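PDB 4PET: extracellular solute-binding protein, family 7 from Colwellia psychrerythraea, which probably captures small carboxylates for a TRAP transporter as a periplasmic solute-binding protein, and binds pyruvate together with a calcium ion. Local coordinates for residues 170-175 with 206-211; 160-165 with 229-234; 184-189 with 305-310. All coordinates share one frame; numbering follows the deposited sequence.

In the fold
All three contacts lie on the same side of the chain's centre, but they differ in depth and chemistry. Interaction 1 is the most extensive and most buried: two parallel strands held by backbone bonds, a salt bridge and an arginine-to-carbonyl bond, with pyruvate and calcium linking Arg174 to Glu211. Interaction 2 reaches the same mixed sheet through strand 229-231, but joins it to a surface loop through one tyrosine hydroxyl and the ring face of another tyrosine. Interaction 3, almost wholly apolar, sets the C-terminal end of helix 177-185 against the side of helix 301-321. It touches interaction 1 through Leu171-Lys189 and Gly170-Gly187 backbone pairs, and interaction 2 where Trp234 packs on Ile307 and Val165 on Ala306.

Interaction 1: residues 170-175 with 206-211; sequences GLKMRI and TIDALE. With CA (calcium ion), chain E; PYR (pyruvic acid), chain D.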
loop_
_atom_site.group_PDB
_atom_site.type_symbol
_atom_site.label_atom_id
_atom_site.label_comp_id
_atom_site.label_asym_id
_atom_site.label_seq_id
_atom_site.Cartn_x
_atom_site.Cartn_y
_atom_site.Cartn_z
ATOM N N GLY A 170 -31.442 -20.013 -1.390
ATOM C CA GLY A 170 -31.115 -21.160 -2.206
ATOM C C GLY A 170 -30.071 -20.855 -3.255
ATOM O O GLY A 170 -29.687 -21.736 -4.020
ATOM N N LEU A 171 -29.599 -19.617 -3.289
ATOM C CA LEU A 171 -28.560 -19.248 -4.235
ATOM C C LEU A 171 -27.279 -20.013 -3.933
ATOM O O LEU A 171 -26.669 -19.820 -2.851
ATOM C CB LEU A 171 -28.240 -17.756 -4.134
ATOM C CG LEU A 171 -27.187 -17.298 -5.136
ATOM C CD1 LEU A 171 -27.721 -17.397 -6.544
ATOM C CD2 LEU A 171 -26.738 -15.895 -4.847
ATOM N N LYS A 172 -26.852 -20.833 -4.893
ATOM C CA LYS A 172 -25.573 -21.541 -4.800
ATOM C C LYS A 172 -24.435 -20.694 -5.278
ATOM O O LYS A 172 -24.339 -20.427 -6.469
ATOM C CB LYS A 172 -25.617 -22.823 -5.625
ATOM C CG LYS A 172 -26.653 -23.841 -5.075
ATOM C CD LYS A 172 -26.733 -25.098 -5.921
ATOM C CE LYS A 172 -27.175 -24.820 -7.353
ATOM N NZ LYS A 172 -28.594 -24.425 -7.387
HETATM N N MSE A 173 -23.551 -20.281 -4.366
HETATM C CA MSE A 173 -22.525 -19.330 -4.752
HETATM C C MSE A 173 -21.152 -19.704 -4.215
HETATM O O MSE A 173 -21.002 -19.989 -3.031
HETATM C CB MSE A 173 -22.894 -17.920 -4.246
HETATM C CG MSE A 173 -21.856 -16.879 -4.543
HETATM SE SE MSE A 173 -22.352 -15.063 -4.005
HETATM C CE MSE A 173 -20.858 -14.184 -4.866
ATOM N N ARG A 174 -20.141 -19.694 -5.083
ATOM C CA ARG A 174 -18.775 -19.792 -4.596
ATOM C C ARG A 174 -18.321 -18.462 -4.002
ATOM O O ARG A 174 -18.185 -17.451 -4.715
ATOM C CB ARG A 174 -17.818 -20.242 -5.693
ATOM C CG ARG A 174 -16.454 -20.545 -5.202
ATOM C CD ARG A 174 -15.539 -19.324 -5.251
ATOM N NE ARG A 174 -14.288 -19.616 -4.578
ATOM C CZ ARG A 174 -13.386 -18.725 -4.195
ATOM N NH1 ARG A 174 -13.556 -17.441 -4.429
ATOM N NH2 ARG A 174 -12.304 -19.131 -3.558
ATOM N N ILE A 175 -18.115 -18.472 -2.686
ATOM C CA ILE A 175 -17.670 -17.304 -1.941
ATOM C C ILE A 175 -17.081 -17.802 -0.607
ATOM O O ILE A 175 -17.752 -18.507 0.131
ATOM C CB ILE A 175 -18.828 -16.318 -1.710
ATOM C CG1 ILE A 175 -18.343 -15.025 -1.031
ATOM C CG2 ILE A 175 -20.020 -17.012 -0.967
ATOM C CD1 ILE A 175 -19.406 -13.949 -0.979
ATOM N N THR A 206 -23.777 -25.997 -11.021
ATOM C CA THR A 206 -23.442 -26.452 -9.686
ATOM C C THR A 206 -23.395 -25.232 -8.766
ATOM O O THR A 206 -23.726 -25.334 -7.582
ATOM C CB THR A 206 -22.128 -27.218 -9.660
ATOM O OG1 THR A 206 -22.323 -28.454 -10.337
ATOM C CG2 THR A 206 -21.675 -27.503 -8.207
ATOM N N ILE A 207 -22.979 -24.088 -9.315
ATOM C CA ILE A 207 -23.156 -22.787 -8.659
ATOM C C ILE A 207 -23.893 -21.873 -9.611
ATOM O O ILE A 207 -23.812 -22.030 -10.847
ATOM C CB ILE A 207 -21.817 -22.110 -8.215
ATOM C CG1 ILE A 207 -20.788 -22.176 -9.351
ATOM C CG2 ILE A 207 -21.261 -22.771 -6.973
ATOM C CD1 ILE A 207 -19.451 -21.565 -8.990
ATOM N N ASP A 208 -24.650 -20.945 -9.035
ATOM C CA ASP A 208 -25.441 -19.979 -9.794
ATOM C C ASP A 208 -24.685 -18.674 -9.900
ATOM O O ASP A 208 -25.014 -17.814 -10.712
ATOM C CB ASP A 208 -26.756 -19.728 -9.077
ATOM C CG ASP A 208 -27.529 -21.023 -8.805
ATOM O OD1 ASP A 208 -27.816 -21.722 -9.793
ATOM O OD2 ASP A 208 -27.834 -21.328 -7.621
ATOM N N ALA A 209 -23.663 -18.526 -9.074
ATOM C CA ALA A 209 -22.889 -17.283 -9.056
ATOM C C ALA A 209 -21.574 -17.582 -8.368
ATOM O O ALA A 209 -21.436 -18.620 -7.692
ATOM C CB ALA A 209 -23.642 -16.241 -8.293
ATOM N N LEU A 210 -20.617 -16.682 -8.506
ATOM C CA LEU A 210 -19.352 -16.840 -7.821
ATOM C C LEU A 210 -18.703 -15.492 -7.712
ATOM O O LEU A 210 -19.043 -14.559 -8.456
ATOM C CB LEU A 210 -18.421 -17.808 -8.569
ATOM C CG LEU A 210 -17.960 -17.448 -9.994
ATOM C CD1 LEU A 210 -16.783 -16.467 -10.002
ATOM C CD2 LEU A 210 -17.581 -18.726 -10.696
ATOM N N GLU A 211 -17.752 -15.394 -6.804
ATOM C CA GLU A 211 -16.841 -14.271 -6.832
ATOM C C GLU A 211 -15.443 -14.850 -6.839
ATOM O O GLU A 211 -15.207 -15.984 -6.372
ATOM C CB GLU A 211 -17.125 -13.299 -5.678
ATOM C CG GLU A 211 -16.809 -13.782 -4.286
ATOM C CD GLU A 211 -15.313 -13.676 -3.991
ATOM O OE1 GLU A 211 -14.707 -14.686 -3.604
ATOM O OE2 GLU A 211 -14.734 -12.584 -4.181
HETATM CA CA CA E . -12.629 -13.418 -3.319
HETATM C C PYR D . -10.606 -15.981 -3.056
HETATM O O PYR D . -11.881 -15.739 -3.197
HETATM O OXT PYR D . -10.269 -17.227 -2.876
HETATM C CA PYR D . -9.648 -14.953 -3.187
HETATM O O3 PYR D . -10.000 -13.692 -3.164
HETATM C CB PYR D . -8.201 -15.265 -3.416
HETATM O O HOH W 1 -28.624 -24.590 -10.446
#
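Met173 pairs with Ala209 and Arg174 with Leu210 as parallel bridges, and the ladder is carried by Arg174 N bonding to Ala209 O and Glu211 N to Arg174 O. At its start the carbonyl of Lys172 takes two consecutive amides: Asp208 N lies 2.6 Å from Lys172 O, and Ala209 N makes a longer bond to the same oxygen. The Asp208 carboxylate repays Lys172 through OD2, which receives the backbone N of Lys172 on its anti side at 2.9 Å and the NZ of Lys172 on its syn side at 3.2 Å. The last pair is a salt bridge, and a water joins NZ to the other oxygen, OD1, so both carboxylate oxygens are engaged. Strand 172-174 runs between 189-191 and 209-210, and helix 198-204 makes the beta-alpha-beta crossover linking those two flanking strands. On one face of the sheet Met173 and Ala209 both touch Phe158; on the other, Arg174 and Leu210 meet Leu198 of that helix. Arg174 CG stands opposite the backbone N (chi1 -172°) and the chain then bends at chi2, which carries the guanidinium along the strand to the ligand. Its edge faces pyruvate: NH1 lies 2.7 Å from PYR O, and NH2 donates to PYR OXT in a nearly straight bond (175°). NH1 also donates to Glu211 O at 2.9 Å, and Arg174 NE bonds Ile193 O, so the plane is fixed on several sides. Glu211, folded at chi1 and chi2, turns both carboxylate oxygens to the calcium, OE1 at 2.5 Å and OE2 at 2.4 Å from the ion. PYR O sits 2.4 Å from the calcium too, so the ligand oxygen gripped by Arg174 is shared with the metal; Gln153, Trp212 and Glu236 supply its other protein ligands.

Interaction 2: residues 160-165 with 229-234; sequences KEINSV and YYYTGW
The hydroxyl of Tyr231 is held from two directions: Ile162 N donates to Tyr231 OH over 2.8 Å with an N-H...O angle of 158°, and Tyr231 OH itself donates to a water 2.7 Å away. That water passes a hydrogen on to Ile162 O, at 3.2 Å, so both backbone polar groups of Ile162 are tied to one phenol. The chain of Glu161 lies close by, its CA 3.2 Å from Tyr231 OH, at the edge of the ring. Tyr229 is used differently, by its face. Glu161 CG, beside its own backbone N and anti to the carbonyl carbon, is thereby laid over that face, 3.5 Å from the centroid of the Tyr229 ring and 15° off its normal, a CH-pi contact; the carboxylate beyond it lies past the CE1-CZ rim, its plane only 4° from that of the ring. A salt bridge from OE2 to Arg297 steers it from beyond the pair. A leucine in place of Tyr229 would probably take away the flat face under Glu161 CG and leave the glutamate chain held mainly by Arg297. Strand 229-231 runs between 156-158, antiparallel, and 295-297, parallel; Tyr231 stacks on Phe299 and meets Phe158 edge-to-face, while Ile162 reaches Val303 of helix 301-321, so the loop bridges the sheet and that helix.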
loop_
_atom_site.group_PDB
_atom_site.type_symbol
_atom_site.label_atom_id
_atom_site.label_comp_id
_atom_site.label_asym_id
_atom_site.label_seq_id
_atom_site.Cartn_x
_atom_site.Cartn_y
_atom_site.Cartn_z
ATOM N N LYS A 160 -28.142 -14.190 -12.989
ATOM C CA LYS A 160 -29.399 -13.436 -12.887
ATOM C C LYS A 160 -29.198 -12.342 -11.871
ATOM O O LYS A 160 -28.412 -12.511 -10.926
ATOM C CB LYS A 160 -30.571 -14.319 -12.417
ATOM C CG LYS A 160 -30.573 -15.725 -12.953
ATOM C CD LYS A 160 -30.858 -15.764 -14.452
ATOM C CE LYS A 160 -31.200 -17.184 -14.927
ATOM N NZ LYS A 160 -30.255 -18.233 -14.409
ATOM N N GLU A 161 -29.908 -11.232 -12.044
ATOM C CA GLU A 161 -29.737 -10.109 -11.132
ATOM C C GLU A 161 -30.338 -10.394 -9.767
ATOM O O GLU A 161 -31.352 -11.098 -9.638
ATOM C CB GLU A 161 -30.347 -8.821 -11.700
ATOM C CG GLU A 161 -29.660 -8.275 -12.940
ATOM C CD GLU A 161 -30.581 -7.368 -13.754
ATOM O OE1 GLU A 161 -31.494 -7.900 -14.442
ATOM O OE2 GLU A 161 -30.396 -6.133 -13.692
ATOM N N ILE A 162 -29.696 -9.835 -8.749
ATOM C CA ILE A 162 -30.183 -9.896 -7.388
ATOM C C ILE A 162 -31.040 -8.664 -7.107
ATOM O O ILE A 162 -30.508 -7.569 -6.907
ATOM C CB ILE A 162 -28.997 -9.912 -6.417
ATOM C CG1 ILE A 162 -28.153 -11.170 -6.628
ATOM C CG2 ILE A 162 -29.455 -9.784 -4.971
ATOM C CD1 ILE A 162 -28.927 -12.479 -6.435
ATOM N N ASN A 163 -32.362 -8.857 -7.080
ATOM C CA ASN A 163 -33.330 -7.761 -6.896
ATOM C C ASN A 163 -33.939 -7.656 -5.496
ATOM O O ASN A 163 -34.457 -6.609 -5.116
ATOM C CB ASN A 163 -34.459 -7.900 -7.914
ATOM C CG ASN A 163 -33.961 -7.771 -9.341
ATOM O OD1 ASN A 163 -33.166 -6.885 -9.641
ATOM N ND2 ASN A 163 -34.403 -8.672 -10.217
ATOM N N SER A 164 -33.895 -8.746 -4.737
ATOM C CA SER A 164 -34.387 -8.737 -3.365
ATOM C C SER A 164 -33.664 -9.824 -2.567
ATOM O O SER A 164 -32.896 -10.599 -3.125
ATOM C CB SER A 164 -35.913 -8.951 -3.315
ATOM O OG SER A 164 -36.274 -10.253 -3.735
ATOM N N VAL A 165 -33.876 -9.837 -1.257
ATOM C CA VAL A 165 -33.256 -10.836 -0.405
ATOM C C VAL A 165 -33.779 -12.218 -0.772
ATOM O O VAL A 165 -33.112 -13.228 -0.545
ATOM C CB VAL A 165 -33.515 -10.541 1.080
ATOM C CG1 VAL A 165 -32.905 -9.206 1.457
ATOM C CG2 VAL A 165 -35.012 -10.563 1.390
ATOM N N TYR A 229 -23.761 -10.545 -15.288
ATOM C CA TYR A 229 -23.911 -9.465 -14.297
ATOM C C TYR A 229 -22.715 -9.440 -13.353
ATOM O O TYR A 229 -22.431 -10.431 -12.679
ATOM C CB TYR A 229 -25.234 -9.611 -13.534
ATOM C CG TYR A 229 -26.425 -9.638 -14.483
ATOM C CD1 TYR A 229 -26.878 -8.469 -15.078
ATOM C CD2 TYR A 229 -27.063 -10.824 -14.814
ATOM C CE1 TYR A 229 -27.960 -8.471 -15.957
ATOM C CE2 TYR A 229 -28.147 -10.834 -15.714
ATOM C CZ TYR A 229 -28.577 -9.646 -16.278
ATOM O OH TYR A 229 -29.631 -9.617 -17.169
ATOM N N TYR A 230 -22.013 -8.311 -13.346
ATOM C CA TYR A 230 -20.780 -8.164 -12.602
ATOM C C TYR A 230 -21.043 -7.160 -11.479
ATOM O O TYR A 230 -21.250 -5.971 -11.727
ATOM C CB TYR A 230 -19.695 -7.672 -13.547
ATOM C CG TYR A 230 -18.263 -7.859 -13.067
ATOM C CD1 TYR A 230 -17.956 -8.662 -11.977
ATOM C CD2 TYR A 230 -17.221 -7.214 -13.718
ATOM C CE1 TYR A 230 -16.653 -8.848 -11.577
ATOM C CE2 TYR A 230 -15.917 -7.387 -13.333
ATOM C CZ TYR A 230 -15.634 -8.187 -12.254
ATOM O OH TYR A 230 -14.325 -8.337 -11.875
ATOM N N TYR A 231 -21.049 -7.647 -10.248
ATOM C CA TYR A 231 -21.509 -6.868 -9.123
ATOM C C TYR A 231 -20.360 -6.189 -8.430
ATOM O O TYR A 231 -19.236 -6.727 -8.378
ATOM C CB TYR A 231 -22.286 -7.764 -8.127
ATOM C CG TYR A 231 -23.746 -7.869 -8.496
ATOM C CD1 TYR A 231 -24.165 -8.734 -9.504
ATOM C CD2 TYR A 231 -24.703 -7.069 -7.876
ATOM C CE1 TYR A 231 -25.483 -8.812 -9.867
ATOM C CE2 TYR A 231 -26.036 -7.142 -8.244
ATOM C CZ TYR A 231 -26.413 -8.013 -9.245
ATOM O OH TYR A 231 -27.729 -8.114 -9.646
ATOM N N THR A 232 -20.632 -5.003 -7.904
ATOM C CA THR A 232 -19.641 -4.305 -7.082
ATOM C C THR A 232 -19.560 -4.929 -5.661
ATOM O O THR A 232 -20.481 -5.631 -5.246
ATOM C CB THR A 232 -19.972 -2.813 -6.987
ATOM O OG1 THR A 232 -21.250 -2.653 -6.368
ATOM C CG2 THR A 232 -19.985 -2.149 -8.394
ATOM N N GLY A 233 -18.486 -4.619 -4.931
ATOM C CA GLY A 233 -18.117 -5.283 -3.678
ATOM C C GLY A 233 -18.623 -4.714 -2.343
ATOM O O GLY A 233 -19.489 -3.833 -2.294
ATOM N N TRP A 234 -18.065 -5.248 -1.250
ATOM C CA TRP A 234 -18.591 -5.097 0.117
ATOM C C TRP A 234 -17.970 -6.146 1.047
ATOM O O TRP A 234 -17.711 -5.892 2.211
ATOM C CB TRP A 234 -20.127 -5.223 0.168
ATOM C CG TRP A 234 -20.667 -6.580 -0.277
ATOM C CD1 TRP A 234 -21.022 -6.947 -1.543
ATOM C CD2 TRP A 234 -20.868 -7.744 0.546
ATOM N NE1 TRP A 234 -21.466 -8.262 -1.554
ATOM C CE2 TRP A 234 -21.363 -8.775 -0.288
ATOM C CE3 TRP A 234 -20.684 -8.013 1.906
ATOM C CZ2 TRP A 234 -21.693 -10.054 0.197
ATOM C CZ3 TRP A 234 -21.030 -9.296 2.390
ATOM C CH2 TRP A 234 -21.515 -10.296 1.519
HETATM O O HOH W 2 -30.452 -6.573 -17.219
HETATM O O HOH W 3 -29.042 -5.836 -9.104
#

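Interaction 3: residues 184-189 with 305-310; sequences AKLGAK and EAIVQA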
loop_
_atom_site.group_PDB
_atom_site.type_symbol
_atom_site.label_atom_id
_atom_site.label_comp_id
_atom_site.label_asym_id
_atom_site.label_seq_id
_atom_site.Cartn_x
_atom_site.Cartn_y
_atom_site.Cartn_z
ATOM N N ALA A 184 -25.016 -17.275 4.007
ATOM C CA ALA A 184 -25.704 -18.475 4.512
ATOM C C ALA A 184 -26.783 -18.082 5.525
ATOM O O ALA A 184 -27.875 -18.666 5.563
ATOM C CB ALA A 184 -24.723 -19.427 5.147
ATOM N N LYS A 185 -26.495 -17.060 6.327
ATOM C CA LYS A 185 -27.456 -16.634 7.343
ATOM C C LYS A 185 -28.697 -16.108 6.650
ATOM O O LYS A 185 -29.807 -16.189 7.186
ATOM C CB LYS A 185 -26.846 -15.560 8.274
ATOM C CG LYS A 185 -27.804 -15.052 9.359
ATOM C CD LYS A 185 -27.171 -13.893 10.160
ATOM C CE LYS A 185 -26.852 -14.264 11.581
ATOM N NZ LYS A 185 -28.088 -14.604 12.328
ATOM N N LEU A 186 -28.512 -15.604 5.428
ATOM C CA LEU A 186 -29.622 -15.110 4.622
ATOM C C LEU A 186 -30.192 -16.173 3.655
ATOM O O LEU A 186 -30.993 -15.865 2.798
ATOM C CB LEU A 186 -29.190 -13.861 3.837
ATOM C CG LEU A 186 -28.871 -12.650 4.718
ATOM C CD1 LEU A 186 -28.264 -11.529 3.892
ATOM C CD2 LEU A 186 -30.125 -12.179 5.428
ATOM N N GLY A 187 -29.780 -17.422 3.787
ATOM C CA GLY A 187 -30.402 -18.472 3.010
ATOM C C GLY A 187 -29.628 -18.948 1.803
ATOM O O GLY A 187 -30.038 -19.911 1.160
ATOM N N ALA A 188 -28.522 -18.290 1.481
ATOM C CA ALA A 188 -27.654 -18.758 0.408
ATOM C C ALA A 188 -26.933 -20.055 0.771
ATOM O O ALA A 188 -26.912 -20.471 1.948
ATOM C CB ALA A 188 -26.640 -17.658 0.004
ATOM N N LYS A 189 -26.361 -20.694 -0.256
ATOM C CA LYS A 189 -25.605 -21.927 -0.097
ATOM C C LYS A 189 -24.185 -21.704 -0.596
ATOM O O LYS A 189 -23.878 -21.940 -1.750
ATOM C CB LYS A 189 -26.283 -23.107 -0.816
ATOM C CG LYS A 189 -27.713 -23.323 -0.318
ATOM C CD LYS A 189 -28.253 -24.702 -0.614
ATOM C CE LYS A 189 -28.215 -25.017 -2.050
ATOM N NZ LYS A 189 -29.201 -26.085 -2.387
ATOM N N GLU A 305 -28.817 -3.683 3.070
ATOM C CA GLU A 305 -29.154 -3.468 4.475
ATOM C C GLU A 305 -29.248 -4.800 5.232
ATOM O O GLU A 305 -28.737 -4.911 6.338
ATOM C CB GLU A 305 -30.461 -2.707 4.625
ATOM C CG GLU A 305 -30.364 -1.243 4.283
ATOM C CD GLU A 305 -29.698 -0.425 5.375
ATOM O OE1 GLU A 305 -28.969 -1.005 6.223
ATOM O OE2 GLU A 305 -29.911 0.807 5.378
ATOM N N ALA A 306 -29.910 -5.789 4.637
ATOM C CA ALA A 306 -29.972 -7.129 5.226
ATOM C C ALA A 306 -28.592 -7.768 5.405
ATOM O O ALA A 306 -28.327 -8.452 6.402
ATOM C CB ALA A 306 -30.860 -8.030 4.400
ATOM N N ILE A 307 -27.707 -7.567 4.440
ATOM C CA ILE A 307 -26.383 -8.140 4.532
ATOM C C ILE A 307 -25.545 -7.475 5.641
ATOM O O ILE A 307 -24.804 -8.168 6.352
ATOM C CB ILE A 307 -25.637 -8.041 3.177
ATOM C CG1 ILE A 307 -26.319 -8.907 2.114
ATOM C CG2 ILE A 307 -24.212 -8.509 3.311
ATOM C CD1 ILE A 307 -25.683 -8.737 0.741
ATOM N N VAL A 308 -25.653 -6.152 5.782
ATOM C CA VAL A 308 -24.925 -5.423 6.829
ATOM C C VAL A 308 -25.379 -5.927 8.204
ATOM O O VAL A 308 -24.562 -6.174 9.109
ATOM C CB VAL A 308 -25.185 -3.900 6.752
ATOM C CG1 VAL A 308 -24.725 -3.208 8.022
ATOM C CG2 VAL A 308 -24.514 -3.279 5.531
ATOM N N GLN A 309 -26.689 -6.106 8.327
ATOM C CA GLN A 309 -27.297 -6.554 9.572
ATOM C C GLN A 309 -26.853 -7.975 9.911
ATOM O O GLN A 309 -26.565 -8.272 11.060
ATOM C CB GLN A 309 -28.824 -6.475 9.455
ATOM C CG GLN A 309 -29.575 -6.985 10.675
ATOM C CD GLN A 309 -31.074 -6.785 10.600
ATOM O OE1 GLN A 309 -31.599 -5.795 11.098
ATOM N NE2 GLN A 309 -31.773 -7.733 9.984
ATOM N N ALA A 310 -26.833 -8.854 8.911
ATOM C CA ALA A 310 -26.507 -10.268 9.131
ATOM C C ALA A 310 -25.047 -10.334 9.518
ATOM O O ALA A 310 -24.670 -11.040 10.427
ATOM C CB ALA A 310 -26.749 -11.083 7.874
#
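This is an apolar contact at the end of helix 177-185, where Lys185 and Leu186 lean on one side of helix 301-321; it buries 203 Å², both sides summed, and rests on van der Waals contact across the two segments. Leu186 does most of the work. Its CD1 comes 3.7 Å from Ile307 CG1, with the two side chains crossing at about a right angle. The other methyl, CD2, faces Ala306 CB at 4.3 Å, while the branch carbon CG stands 4.1 Å from Ala310 CB. Ala306 and Ala310 are one helical turn apart, and their small methyls let the branched end of Leu186 settle close to the helix, CD1 reaching within 4.0 Å of the Ala306 carbonyl oxygen. The helix that carries Lys185 stops just here. Gly187, at a phi of 102°, is the C-prime residue of a Schellman motif: Gly187 N bonds Ala184 O at 2.9 Å, and Ala188 N returns to Leu183 O. At these backbone angles a CB on Gly187 would jam against the carbonyl oxygen of Leu186, which accounts for the glycine. The chain then turns away into strand 189-191, and Leu186 is left facing helix 301-321. Lys185 adds its aliphatic part, CD lying 3.6 Å from Ala310 CB. Its CB points toward helix 301-321, a chi1 of 179° puts CG beside the carbonyl carbon, and the chain stays extended through chi2 before it bends at chi3 and chi4; its ammonium forms a salt bridge with Glu313 of the same helix. Ile307, whose CB points away from Leu186, also packs on Val182 and Leu183 of helix 177-185 and on Phe113 and Trp234, so Leu186 CD1 touches the edge of a wider apolar cluster.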